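Periplasmic beta-glucosidase (Pseudomonas aeruginosa, PDB 6R5T) probably hydrolyses terminal, non-reducing beta-D-glucosyl residues and releases beta-D-glucose, acting in the periplasm as a family 3 glycoside hydrolase. Local coordinates at residues A[59-63]-A[329-333]; A[84-88]-A[349-355]. The protein carries 1 engineered substitution. All coordinates share one frame; numbering follows the deposited sequence.

Contact 1 (A[59-63]-A[329-333]); sequences RAMQD and DPYRR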
ATOM      1  N   ARG A  59      14.044 -22.577  37.980  1.00 21.82           N
ATOM      2  CA  ARG A  59      14.479 -23.798  38.716  1.00 22.51           C
ATOM      3  C   ARG A  59      13.241 -24.565  39.184  1.00 20.65           C
ATOM      4  O   ARG A  59      13.254 -25.834  39.134  1.00 22.10           O
ATOM      5  CB  ARG A  59      15.332 -23.391  39.928  1.00 22.81           C
ATOM      6  CG  ARG A  59      16.787 -23.089  39.674  1.00 28.29           C
ATOM      7  CD  ARG A  59      17.557 -23.065  41.002  1.00 30.29           C
ATOM      8  NE  ARG A  59      17.804 -24.460  41.372  1.00 35.48           N
ATOM      9  CZ  ARG A  59      18.853 -25.181  41.019  1.00 32.30           C
ATOM     10  NH1 ARG A  59      19.877 -24.656  40.371  1.00 35.57           N
ATOM     11  NH2 ARG A  59      18.911 -26.438  41.397  1.00 37.57           N
ATOM     12  N   ALA A  60      12.227 -23.890  39.737  1.00 22.45           N
ATOM     13  CA  ALA A  60      11.005 -24.528  40.289  1.00 22.15           C
ATOM     14  C   ALA A  60      10.290 -25.337  39.195  1.00 22.27           C
ATOM     15  O   ALA A  60       9.843 -26.482  39.439  1.00 24.67           O
ATOM     16  CB  ALA A  60      10.102 -23.486  40.901  1.00 26.07           C
ATOM     17  N   MET A  61      10.245 -24.812  37.970  1.00 21.00           N
ATOM     18  CA  MET A  61       9.658 -25.588  36.856  1.00 22.07           C
ATOM     19  C   MET A  61      10.528 -26.790  36.506  1.00 19.52           C
ATOM     20  O   MET A  61       9.980 -27.912  36.283  1.00 19.98           O
ATOM     21  CB  MET A  61       9.575 -24.732  35.608  1.00 24.06           C
ATOM     22  CG  MET A  61       8.901 -23.453  35.872  1.00 29.82           C
ATOM     23  SD  MET A  61       7.212 -23.794  35.864  1.00 38.17           S
ATOM     24  CE  MET A  61       6.728 -22.282  35.028  1.00 38.46           C
ATOM     25  N   GLN A  62      11.827 -26.574  36.346  1.00 20.07           N
ATOM     26  CA  GLN A  62      12.757 -27.672  35.952  1.00 22.83           C
ATOM     27  C   GLN A  62      12.708 -28.772  37.037  1.00 22.17           C
ATOM     28  O   GLN A  62      12.818 -29.979  36.702  1.00 22.09           O
ATOM     29  CB  GLN A  62      14.149 -27.103  35.753  1.00 25.19           C
ATOM     30  CG  GLN A  62      15.057 -27.909  34.851  1.00 28.94           C
ATOM     31  CD  GLN A  62      14.619 -27.959  33.390  1.00 25.76           C
ATOM     32  OE1 GLN A  62      13.747 -28.734  33.064  1.00 23.58           O
ATOM     33  NE2 GLN A  62      15.267 -27.204  32.497  1.00 25.88           N
ATOM     34  N   ASP A  63      12.505 -28.369  38.295  1.00 22.49           N
ATOM     35  CA  ASP A  63      12.406 -29.335  39.411  1.00 23.90           C
ATOM     36  C   ASP A  63      11.228 -30.287  39.202  1.00 23.77           C
ATOM     37  O   ASP A  63      11.325 -31.426  39.669  1.00 25.35           O
ATOM     38  CB  ASP A  63      12.290 -28.651  40.762  1.00 22.88           C
ATOM     39  CG  ASP A  63      13.569 -28.017  41.276  1.00 24.09           C
ATOM     40  OD1 ASP A  63      14.678 -28.272  40.763  1.00 26.64           O
ATOM     41  OD2 ASP A  63      13.444 -27.231  42.190  1.00 29.86           O
ATOM     42  N   ASP A 329      22.970 -31.367  31.356  1.00 21.73           N
ATOM     43  CA  ASP A 329      22.674 -30.763  32.662  1.00 21.30           C
ATOM     44  C   ASP A 329      21.511 -29.806  32.492  1.00 22.00           C
ATOM     45  O   ASP A 329      21.698 -28.691  31.987  1.00 22.05           O
ATOM     46  CB  ASP A 329      23.890 -30.033  33.237  1.00 24.98           C
ATOM     47  CG  ASP A 329      23.654 -29.348  34.582  1.00 22.31           C
ATOM     48  OD1 ASP A 329      22.592 -29.577  35.222  1.00 25.49           O
ATOM     49  OD2 ASP A 329      24.542 -28.554  34.964  1.00 28.14           O
ATOM     50  N   PRO A 330      20.324 -30.196  32.981  1.00 21.78           N
ATOM     51  CA  PRO A 330      19.122 -29.370  32.899  1.00 21.06           C
ATOM     52  C   PRO A 330      19.270 -28.064  33.680  1.00 21.87           C
ATOM     53  O   PRO A 330      18.431 -27.140  33.476  1.00 19.51           O
ATOM     54  CB  PRO A 330      17.983 -30.208  33.464  1.00 21.68           C
ATOM     55  CG  PRO A 330      18.599 -31.500  33.941  1.00 25.46           C
ATOM     56  CD  PRO A 330      20.060 -31.513  33.588  1.00 22.91           C
ATOM     57  N   TYR A 331      20.263 -27.999  34.596  1.00 21.42           N
ATOM     58  CA  TYR A 331      20.490 -26.817  35.463  1.00 20.03           C
ATOM     59  C   TYR A 331      21.711 -26.015  35.019  1.00 19.87           C
ATOM     60  O   TYR A 331      22.173 -25.164  35.801  1.00 21.04           O
ATOM     61  CB  TYR A 331      20.581 -27.228  36.943  1.00 22.59           C
ATOM     62  CG  TYR A 331      19.318 -27.864  37.464  1.00 22.08           C
ATOM     63  CD1 TYR A 331      18.267 -27.109  37.934  1.00 23.68           C
ATOM     64  CD2 TYR A 331      19.142 -29.237  37.396  1.00 26.81           C
ATOM     65  CE1 TYR A 331      17.100 -27.682  38.403  1.00 27.31           C
ATOM     66  CE2 TYR A 331      17.970 -29.836  37.830  1.00 24.87           C
ATOM     67  CZ  TYR A 331      16.949 -29.061  38.343  1.00 29.52           C
ATOM     68  OH  TYR A 331      15.793 -29.620  38.785  1.00 32.30           O
ATOM     69  N   ARG A 332      22.185 -26.198  33.798  1.00 19.93           N
ATOM     70  CA  ARG A 332      23.458 -25.559  33.363  1.00 21.43           C
ATOM     71  C   ARG A 332      23.346 -24.032  33.340  1.00 21.68           C
ATOM     72  O   ARG A 332      24.390 -23.376  33.541  1.00 22.18           O
ATOM     73  CB  ARG A 332      23.908 -26.111  32.025  1.00 21.37           C
ATOM     74  CG  ARG A 332      22.975 -25.797  30.855  1.00 21.48           C
ATOM     75  CD  ARG A 332      23.224 -26.664  29.649  1.00 21.88           C
ATOM     76  NE  ARG A 332      24.610 -26.623  29.234  1.00 27.66           N
ATOM     77  CZ  ARG A 332      25.539 -27.568  29.456  1.00 26.04           C
ATOM     78  NH1 ARG A 332      25.221 -28.720  30.006  1.00 26.39           N
ATOM     79  NH2 ARG A 332      26.769 -27.379  29.058  1.00 26.75           N
ATOM     80  N   ARG A 333      22.141 -23.464  33.180  1.00 20.78           N
ATOM     81  CA  ARG A 333      21.954 -21.989  33.231  1.00 19.46           C
ATOM     82  C   ARG A 333      21.353 -21.560  34.571  1.00 19.92           C
ATOM     83  O   ARG A 333      20.938 -20.405  34.697  1.00 20.67           O
ATOM     84  CB  ARG A 333      21.087 -21.559  32.032  1.00 16.89           C
ATOM     85  CG  ARG A 333      21.770 -21.824  30.707  1.00 17.05           C
ATOM     86  CD  ARG A 333      20.920 -21.301  29.525  1.00 16.08           C
ATOM     87  NE  ARG A 333      21.692 -21.500  28.339  1.00 16.55           N
ATOM     88  CZ  ARG A 333      21.828 -22.646  27.666  1.00 16.71           C
ATOM     89  NH1 ARG A 333      21.061 -23.692  27.913  1.00 16.94           N
ATOM     90  NH2 ARG A 333      22.659 -22.687  26.665  1.00 21.02           N
TER

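Contact 2 (A[84-88]-A[349-355]); sequences HRTIF and RLHRQAA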
ATOM      1  N   HIS A  84      17.672  -7.707  27.928  1.00 14.31           N
ATOM      2  CA  HIS A  84      16.940  -8.487  28.930  1.00 13.99           C
ATOM      3  C   HIS A  84      16.592  -7.647  30.144  1.00 13.01           C
ATOM      4  O   HIS A  84      15.456  -7.298  30.312  1.00 13.56           O
ATOM      5  CB  HIS A  84      17.727  -9.772  29.240  1.00 14.61           C
ATOM      6  CG  HIS A  84      17.020 -10.580  30.251  1.00 15.24           C
ATOM      7  ND1 HIS A  84      15.744 -10.992  30.047  1.00 14.86           N
ATOM      8  CD2 HIS A  84      17.380 -10.999  31.489  1.00 15.41           C
ATOM      9  CE1 HIS A  84      15.323 -11.674  31.102  1.00 17.54           C
ATOM     10  NE2 HIS A  84      16.301 -11.693  32.011  1.00 16.39           N
ATOM     11  N   ARG A  85      17.593  -7.266  30.933  1.00 14.47           N
ATOM     12  CA  ARG A  85      17.413  -6.330  32.071  1.00 14.35           C
ATOM     13  C   ARG A  85      18.066  -4.992  31.750  1.00 12.37           C
ATOM     14  O   ARG A  85      17.421  -3.979  32.033  1.00 15.31           O
ATOM     15  CB  ARG A  85      17.983  -6.931  33.369  1.00 15.45           C
ATOM     16  CG  ARG A  85      17.094  -7.982  33.998  1.00 16.32           C
ATOM     17  CD  ARG A  85      17.682  -8.670  35.250  1.00 16.06           C
ATOM     18  NE  ARG A  85      18.652  -9.677  34.864  1.00 17.11           N
ATOM     19  CZ  ARG A  85      19.958  -9.527  34.776  1.00 17.31           C
ATOM     20  NH1 ARG A  85      20.538  -8.387  35.122  1.00 18.96           N
ATOM     21  NH2 ARG A  85      20.715 -10.497  34.289  1.00 17.37           N
ATOM     22  N   THR A  86      19.250  -5.003  31.152  1.00 13.32           N
ATOM     23  CA  THR A  86      19.860  -3.773  30.619  1.00 14.43           C
ATOM     24  C   THR A  86      19.278  -3.598  29.209  1.00 13.69           C
ATOM     25  O   THR A  86      19.569  -4.414  28.333  1.00 14.92           O
ATOM     26  CB  THR A  86      21.374  -3.807  30.568  1.00 17.41           C
ATOM     27  OG1 THR A  86      21.892  -4.157  31.848  1.00 16.79           O
ATOM     28  CG2 THR A  86      21.909  -2.485  30.135  1.00 18.58           C
ATOM     29  N   ILE A  87      18.441  -2.588  29.045  1.00 13.28           N
ATOM     30  CA  ILE A  87      17.751  -2.400  27.744  1.00 14.17           C
ATOM     31  C   ILE A  87      18.583  -1.487  26.853  1.00 12.77           C
ATOM     32  O   ILE A  87      18.927  -0.368  27.210  1.00 13.19           O
ATOM     33  CB  ILE A  87      16.327  -1.910  27.981  1.00 13.75           C
ATOM     34  CG1 ILE A  87      15.575  -2.816  28.969  1.00 13.75           C
ATOM     35  CG2 ILE A  87      15.620  -1.793  26.644  1.00 13.53           C
ATOM     36  CD1 ILE A  87      15.700  -4.320  28.682  1.00 13.90           C
ATOM     37  N   PHE A  88      18.876  -1.980  25.665  1.00 12.94           N
ATOM     38  CA  PHE A  88      19.537  -1.249  24.601  1.00 12.66           C
ATOM     39  C   PHE A  88      18.476  -0.486  23.830  1.00 12.04           C
ATOM     40  O   PHE A  88      17.284  -0.651  24.008  1.00 12.95           O
ATOM     41  CB  PHE A  88      20.323  -2.229  23.731  1.00 13.21           C
ATOM     42  CG  PHE A  88      21.461  -2.888  24.472  1.00 14.44           C
ATOM     43  CD1 PHE A  88      22.704  -2.286  24.561  1.00 15.63           C
ATOM     44  CD2 PHE A  88      21.269  -4.092  25.119  1.00 13.96           C
ATOM     45  CE1 PHE A  88      23.724  -2.857  25.312  1.00 16.38           C
ATOM     46  CE2 PHE A  88      22.284  -4.675  25.869  1.00 15.52           C
ATOM     47  CZ  PHE A  88      23.514  -4.053  25.960  1.00 17.07           C
ATOM     48  N   ARG A 349      24.299  -6.461  38.450  1.00 22.62           N
ATOM     49  CA  ARG A 349      24.033  -7.460  37.382  1.00 20.43           C
ATOM     50  C   ARG A 349      23.700  -6.728  36.065  1.00 21.30           C
ATOM     51  O   ARG A 349      23.498  -7.406  35.027  1.00 19.13           O
ATOM     52  CB  ARG A 349      22.857  -8.356  37.800  1.00 21.24           C
ATOM     53  CG  ARG A 349      23.141  -9.142  39.075  1.00 21.04           C
ATOM     54  CD  ARG A 349      22.065 -10.142  39.362  1.00 21.57           C
ATOM     55  NE  ARG A 349      22.205 -11.317  38.522  1.00 21.48           N
ATOM     56  CZ  ARG A 349      21.256 -11.868  37.741  1.00 20.26           C
ATOM     57  NH1 ARG A 349      20.070 -11.324  37.592  1.00 19.96           N
ATOM     58  NH2 ARG A 349      21.515 -12.987  37.089  1.00 21.32           N
ATOM     59  N   LEU A 350      23.612  -5.396  36.094  1.00 19.11           N
ATOM     60  CA  LEU A 350      23.395  -4.618  34.838  1.00 19.38           C
ATOM     61  C   LEU A 350      24.700  -4.393  34.091  1.00 19.94           C
ATOM     62  O   LEU A 350      25.840  -4.705  34.587  1.00 18.81           O
ATOM     63  CB  LEU A 350      22.726  -3.299  35.158  1.00 18.65           C
ATOM     64  CG  LEU A 350      21.331  -3.360  35.760  1.00 19.10           C
ATOM     65  CD1 LEU A 350      20.871  -1.971  36.097  1.00 20.94           C
ATOM     66  CD2 LEU A 350      20.314  -4.013  34.826  1.00 19.86           C
ATOM     67  N   HIS A 351      24.560  -3.915  32.862  1.00 15.94           N
ATOM     68  CA  HIS A 351      25.673  -3.627  31.949  1.00 17.86           C
ATOM     69  C   HIS A 351      25.485  -2.208  31.430  1.00 18.50           C
ATOM     70  O   HIS A 351      25.323  -2.033  30.190  1.00 17.79           O
ATOM     71  CB  HIS A 351      25.799  -4.677  30.851  1.00 19.09           C
ATOM     72  CG  HIS A 351      26.152  -6.025  31.369  1.00 20.78           C
ATOM     73  ND1 HIS A 351      25.208  -6.888  31.889  1.00 19.55           N
ATOM     74  CD2 HIS A 351      27.362  -6.611  31.532  1.00 24.11           C
ATOM     75  CE1 HIS A 351      25.828  -7.967  32.365  1.00 21.14           C
ATOM     76  NE2 HIS A 351      27.157  -7.814  32.169  1.00 22.08           N
ATOM     77  N   ARG A 352      25.537  -1.229  32.339  1.00 18.53           N
ATOM     78  CA  ARG A 352      25.217   0.165  31.944  1.00 18.42           C
ATOM     79  C   ARG A 352      26.270   0.712  30.995  1.00 20.59           C
ATOM     80  O   ARG A 352      25.887   1.489  30.126  1.00 19.74           O
ATOM     81  CB  ARG A 352      25.032   1.085  33.140  1.00 18.18           C
ATOM     82  CG  ARG A 352      23.820   0.759  33.991  1.00 18.41           C
ATOM     83  CD  ARG A 352      23.697   1.738  35.106  1.00 17.34           C
ATOM     84  NE  ARG A 352      22.566   1.505  35.972  1.00 16.57           N
ATOM     85  CZ  ARG A 352      21.326   1.891  35.736  1.00 17.94           C
ATOM     86  NH1 ARG A 352      21.052   2.537  34.621  1.00 18.22           N
ATOM     87  NH2 ARG A 352      20.343   1.635  36.574  1.00 18.19           N
ATOM     88  N   GLN A 353      27.556   0.395  31.162  1.00 17.77           N
ATOM     89  CA  GLN A 353      28.554   0.962  30.245  1.00 22.16           C
ATOM     90  C   GLN A 353      28.234   0.486  28.819  1.00 20.53           C
ATOM     91  O   GLN A 353      28.289   1.312  27.906  1.00 20.49           O
ATOM     92  CB  GLN A 353      29.983   0.557  30.601  1.00 25.58           C
ATOM     93  CG  GLN A 353      30.970   1.166  29.616  1.00 30.06           C
ATOM     94  CD  GLN A 353      32.421   0.775  29.788  1.00 37.32           C
ATOM     95  OE1 GLN A 353      33.309   1.321  29.120  1.00 44.48           O
ATOM     96  NE2 GLN A 353      32.667  -0.198  30.650  1.00 40.64           N
ATOM     97  N   ALA A 354      27.900  -0.779  28.613  1.00 19.38           N
ATOM     98  CA  ALA A 354      27.597  -1.279  27.250  1.00 20.17           C
ATOM     99  C   ALA A 354      26.342  -0.561  26.739  1.00 18.48           C
ATOM    100  O   ALA A 354      26.341  -0.135  25.557  1.00 18.47           O
ATOM    101  CB  ALA A 354      27.400  -2.776  27.208  1.00 20.26           C
ATOM    102  N   ALA A 355      25.326  -0.391  27.576  1.00 16.28           N
ATOM    103  CA  ALA A 355      24.060   0.233  27.093  1.00 16.73           C
ATOM    104  C   ALA A 355      24.338   1.671  26.679  1.00 16.93           C
ATOM    105  O   ALA A 355      23.775   2.129  25.674  1.00 16.77           O
ATOM    106  CB  ALA A 355      22.987   0.193  28.145  1.00 16.48           C
TER
HETATM  107  O   HOH W   1      23.632 -10.150  34.465  1.00 20.57           O

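Contact 1 (A[59-63]-A[329-333])
The aromatic ring of Y331 slides beneath the guanidinium of R59, its CD1 lying over one face of that group, 3.6 Å from R59 NH2. The two planes are 20° apart and overlap off-centre, toward the rim. R59 reaches this place with a chain bent at chi3 (79°), and its NH1 is hydrogen-bonded to the backbone O of L334, which helps hold the guanidinium against the loop. Q62 CG covers one face of the ring, on the side of its plane away from the guanidinium of R59. Q62 CG also meets P330 CB at 4.0 Å. The amide beyond it gives only a weak bond, from NE2 to P330 O at 3.3 Å and bent to 128°, while OE1 takes the backbone N of L74. At the far end of the ring, Y331 OH donates to D63 OD1 over 2.6 Å, and that oxygen accepts with its anti lone pair, the one away from OD2. The backbone that presents Y331 is a type I turn from D329 to R332, in which D329 OD1 accepts from Y331 N at 2.9 Å and makes an Asx turn. The contact thus fastens a helix of the N-terminal, TIM-barrel-type domain to the loop between helices 307-323 and 352-362, away from the sugar pocket. Its one strong polar link across the segments pairs a phenol with a carboxylate, and the positive charge of R59 beside the ring probably makes the hydroxyl a better donor.

Contact 2 (A[84-88]-A[349-355])
R85 reaches from the loop after barrel strand 75-78 to the residues just before helix 352-362, whose N-cap is H351. Its CB rests against L350 CD2 at 4.0 Å. The chain then bends at chi3 (-79°), bringing NE to the carboxylate of D117, with which it forms a salt bridge. R349 NH1 lies over the centre of the R85 guanidinium, 3.3 Å from R85 CZ. The two guanidinium groups are stacked with their planes 29° apart. D117 takes R85 NE on one oxygen and R349 NH1 on the other, so its negative charge probably offsets the two positive ones. At the tip, R85 NH1 donates to R349 O over 3.1 Å at an angle of 161°, with the oxygen lying in the guanidinium plane but the donor well above the carbonyl plane. R85 NH2 donates to a water at 2.9 Å. That water in turn donates to R349 O at 2.8 Å, so two donors grip this carbonyl.

Next along the loop, T86 OG1 accepts from the N-cap backbone, H351 N, at 2.9 Å. The same hydroxyl is hydrogen-bonded to E113 OE2, an oxygen shared with H351 ND1; E113 on helix 100-116 therefore ties the loop hydroxyl and the N-cap imidazole together. Farther on, F88 touches the first helical turn through CE1, which approaches A355 CA and A354 CB, while S106 and I109 of helix 100-116 also pack on its side chain. Between these polar and aromatic ends, the methyl T86 CG2 sits 3.5 Å from A355 CB.

How the contacts relate
Along the chain the segments alternate: 59-63, 84-88, 329-333, 349-355. The first two belong to the barrel domain, one on helix 55-65 and the other in the loop after strand 75-78, the next strand of the parallel sheet. The last two lie in and at the end of the long connection from helix 307-323 to helix 352-362, which leads on to the mixed sheet of the C-terminal domain. Contact 1 holds the early part of this connection at the periphery, and contact 2 its buried end. Their centres are 25 Å apart and their nearest atoms about 8 Å, without touching, so the connection is tied to the barrel at two separate places.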